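Local coordinates for TT1561 protein (Thermus thermophilus, PDB 1UF3) that is of unknown function but binds calcium ions and is a predicted phosphoesterase of the calcineurin-like metallophosphoesterase superfamily, at residues A[39-45]-A[69-75]. Residues are numbered along the deposited sequence.
Sequences IGNLMPK and VPGPQDA. With CA (calcium ion), chain I.
Start at the parallel pair Ile39 and Val69, CA atoms 5.3 Å apart, where strands 35-39 and 66-69 end side by side; Ile39 CD1 meets Val69 CG2 at 3.8 Å, and a weak hydrogen bond runs from Gly40 N to Val69 O (2.9 Å). From here both segments run on as loops, each leading to a helix. Gly40 and Gly71 let the backbones close in, bringing the CA atoms of Asn41 and Gly71 to 3.9 Å; a CB on either glycine would clash. The peptide Gly40-Asn41 is cis. Asn41, chi1 m, turns its OD1 across the gap to accept from Gln73 N at 2.7 Å, inside the type I turn Gly71-Asp74. In the calcineurin-like fold, loops at the carboxyl ends of the parallel strands commonly carry the metallophosphoesterase motifs; GNLMP probably occupies the place of the family's GD motif and GPQDA that of its GNH(D/E) motif. Asp74, also chi1 m, pulls both loops together: OD2 accepts from Gly71 N (2.6 Å) and Leu42 N (3.1 Å), OD1 from Met43 N (3.1 Å), and OD1 also hydrogen-bonds Tyr52 OH on helix 49-59. Gln73, m then t at chi2, reaches along the partner loop so that OE1 accepts from Lys45 N at 3.2 Å. Met43, a selenomethionine with chi1 and chi2 both m, has a sideways CA-to-CB bond and packs on Tyr52 and Phe55. At the far end, Lys45 O (2.4 Å) and Ala75 O (2.3 Å) bind one calcium ion, with waters and Ala47 O completing its shell.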
loop_
_atom_site.group_PDB
_atom_site.type_symbol
_atom_site.label_atom_id
_atom_site.label_comp_id
_atom_site.label_asym_id
_atom_site.label_seq_id
_atom_site.Cartn_x
_atom_site.Cartn_y
_atom_site.Cartn_z
ATOM N N ILE A 39 1.311 4.548 -29.406
ATOM C CA ILE A 39 0.869 4.680 -30.787
ATOM C C ILE A 39 1.924 4.110 -31.733
ATOM O O ILE A 39 3.106 4.351 -31.531
ATOM C CB ILE A 39 0.660 6.181 -31.152
ATOM C CG1 ILE A 39 -0.267 6.871 -30.136
ATOM C CG2 ILE A 39 0.035 6.287 -32.522
ATOM C CD1 ILE A 39 -1.718 6.394 -30.204
ATOM N N GLY A 40 1.503 3.374 -32.765
ATOM C CA GLY A 40 2.465 2.802 -33.706
ATOM C C GLY A 40 3.212 3.879 -34.498
ATOM O O GLY A 40 3.021 5.064 -34.246
ATOM N N ASN A 41 4.064 3.501 -35.450
ATOM C CA ASN A 41 4.348 2.109 -35.804
ATOM C C ASN A 41 5.086 1.403 -34.684
ATOM O O ASN A 41 6.115 1.877 -34.217
ATOM C CB ASN A 41 5.233 2.042 -37.070
ATOM C CG ASN A 41 4.637 2.785 -38.247
ATOM O OD1 ASN A 41 3.562 2.439 -38.741
ATOM N ND2 ASN A 41 5.338 3.818 -38.710
ATOM N N LEU A 42 4.563 0.267 -34.237
ATOM C CA LEU A 42 5.259 -0.470 -33.193
ATOM C C LEU A 42 6.519 -1.064 -33.824
ATOM O O LEU A 42 7.595 -1.044 -33.237
ATOM C CB LEU A 42 4.402 -1.625 -32.662
ATOM C CG LEU A 42 3.232 -1.353 -31.703
ATOM C CD1 LEU A 42 2.166 -0.501 -32.372
ATOM C CD2 LEU A 42 2.645 -2.705 -31.273
HETATM N N MSE A 43 6.346 -1.578 -35.039
HETATM C CA MSE A 43 7.396 -2.258 -35.813
HETATM C C MSE A 43 7.459 -1.726 -37.240
HETATM O O MSE A 43 6.466 -1.204 -37.757
HETATM C CB MSE A 43 7.045 -3.748 -35.945
HETATM C CG MSE A 43 7.226 -4.593 -34.723
HETATM SE SE MSE A 43 9.073 -4.868 -34.460
HETATM C CE MSE A 43 9.068 -4.876 -32.517
ATOM N N PRO A 44 8.619 -1.878 -37.906
ATOM C CA PRO A 44 8.758 -1.423 -39.293
ATOM C C PRO A 44 8.004 -2.469 -40.106
ATOM O O PRO A 44 7.800 -3.591 -39.634
ATOM C CB PRO A 44 10.260 -1.529 -39.555
ATOM C CG PRO A 44 10.870 -1.471 -38.193
ATOM C CD PRO A 44 9.918 -2.292 -37.360
ATOM N N LYS A 45 7.602 -2.123 -41.322
ATOM C CA LYS A 45 6.886 -3.056 -42.190
ATOM C C LYS A 45 7.585 -4.429 -42.267
ATOM O O LYS A 45 6.923 -5.471 -42.223
ATOM C CB LYS A 45 6.760 -2.448 -43.600
ATOM C CG LYS A 45 6.195 -3.359 -44.676
ATOM C CD LYS A 45 4.758 -3.747 -44.380
ATOM C CE LYS A 45 4.205 -4.712 -45.419
ATOM N NZ LYS A 45 4.201 -4.108 -46.783
ATOM N N VAL A 69 -2.337 1.248 -30.468
ATOM C CA VAL A 69 -2.933 1.086 -31.787
ATOM C C VAL A 69 -1.740 0.935 -32.747
ATOM O O VAL A 69 -0.631 1.417 -32.479
ATOM C CB VAL A 69 -3.826 2.275 -32.210
ATOM C CG1 VAL A 69 -4.950 2.460 -31.204
ATOM C CG2 VAL A 69 -3.004 3.536 -32.350
ATOM N N PRO A 70 -1.948 0.237 -33.860
ATOM C CA PRO A 70 -0.858 0.040 -34.818
ATOM C C PRO A 70 -0.678 1.249 -35.743
ATOM O O PRO A 70 -1.558 2.122 -35.828
ATOM C CB PRO A 70 -1.307 -1.204 -35.564
ATOM C CG PRO A 70 -2.808 -0.970 -35.677
ATOM C CD PRO A 70 -3.194 -0.424 -34.313
ATOM N N GLY A 71 0.466 1.296 -36.424
ATOM C CA GLY A 71 0.735 2.382 -37.357
ATOM C C GLY A 71 0.568 1.925 -38.798
ATOM O O GLY A 71 0.224 0.762 -39.051
ATOM N N PRO A 72 0.803 2.816 -39.777
ATOM C CA PRO A 72 0.656 2.437 -41.187
ATOM C C PRO A 72 1.575 1.281 -41.627
ATOM O O PRO A 72 1.255 0.562 -42.550
ATOM C CB PRO A 72 0.962 3.746 -41.938
ATOM C CG PRO A 72 0.606 4.825 -40.898
ATOM C CD PRO A 72 1.152 4.241 -39.637
ATOM N N GLN A 73 2.700 1.099 -40.955
ATOM C CA GLN A 73 3.626 0.026 -41.307
ATOM C C GLN A 73 3.462 -1.339 -40.574
ATOM O O GLN A 73 4.177 -2.301 -40.876
ATOM C CB GLN A 73 5.058 0.532 -41.130
ATOM C CG GLN A 73 5.491 1.542 -42.192
ATOM C CD GLN A 73 6.955 1.921 -42.049
ATOM O OE1 GLN A 73 7.814 1.048 -41.951
ATOM N NE2 GLN A 73 7.244 3.223 -42.025
ATOM N N ASP A 74 2.526 -1.421 -39.629
ATOM C CA ASP A 74 2.302 -2.656 -38.870
ATOM C C ASP A 74 1.446 -3.642 -39.666
ATOM O O ASP A 74 0.392 -4.095 -39.199
ATOM C CB ASP A 74 1.627 -2.326 -37.523
ATOM C CG ASP A 74 2.573 -1.675 -36.545
ATOM O OD1 ASP A 74 3.616 -2.289 -36.210
ATOM O OD2 ASP A 74 2.286 -0.541 -36.099
ATOM N N ALA A 75 1.912 -3.991 -40.865
ATOM C CA ALA A 75 1.176 -4.899 -41.738
ATOM C C ALA A 75 1.953 -6.175 -42.123
ATOM O O ALA A 75 3.192 -6.216 -42.075
ATOM C CB ALA A 75 0.734 -4.133 -43.001
HETATM CA CA CA I . 5.265 -6.926 -41.250
HETATM O O HOH W 1 4.583 5.352 -41.374
HETATM O O HOH W 2 5.467 -5.103 -39.576
HETATM O O HOH W 3 3.801 -7.933 -39.436
HETATM O O HOH W 4 5.168 -9.313 -41.893
HETATM O O HOH W 5 5.899 -7.908 -43.797
#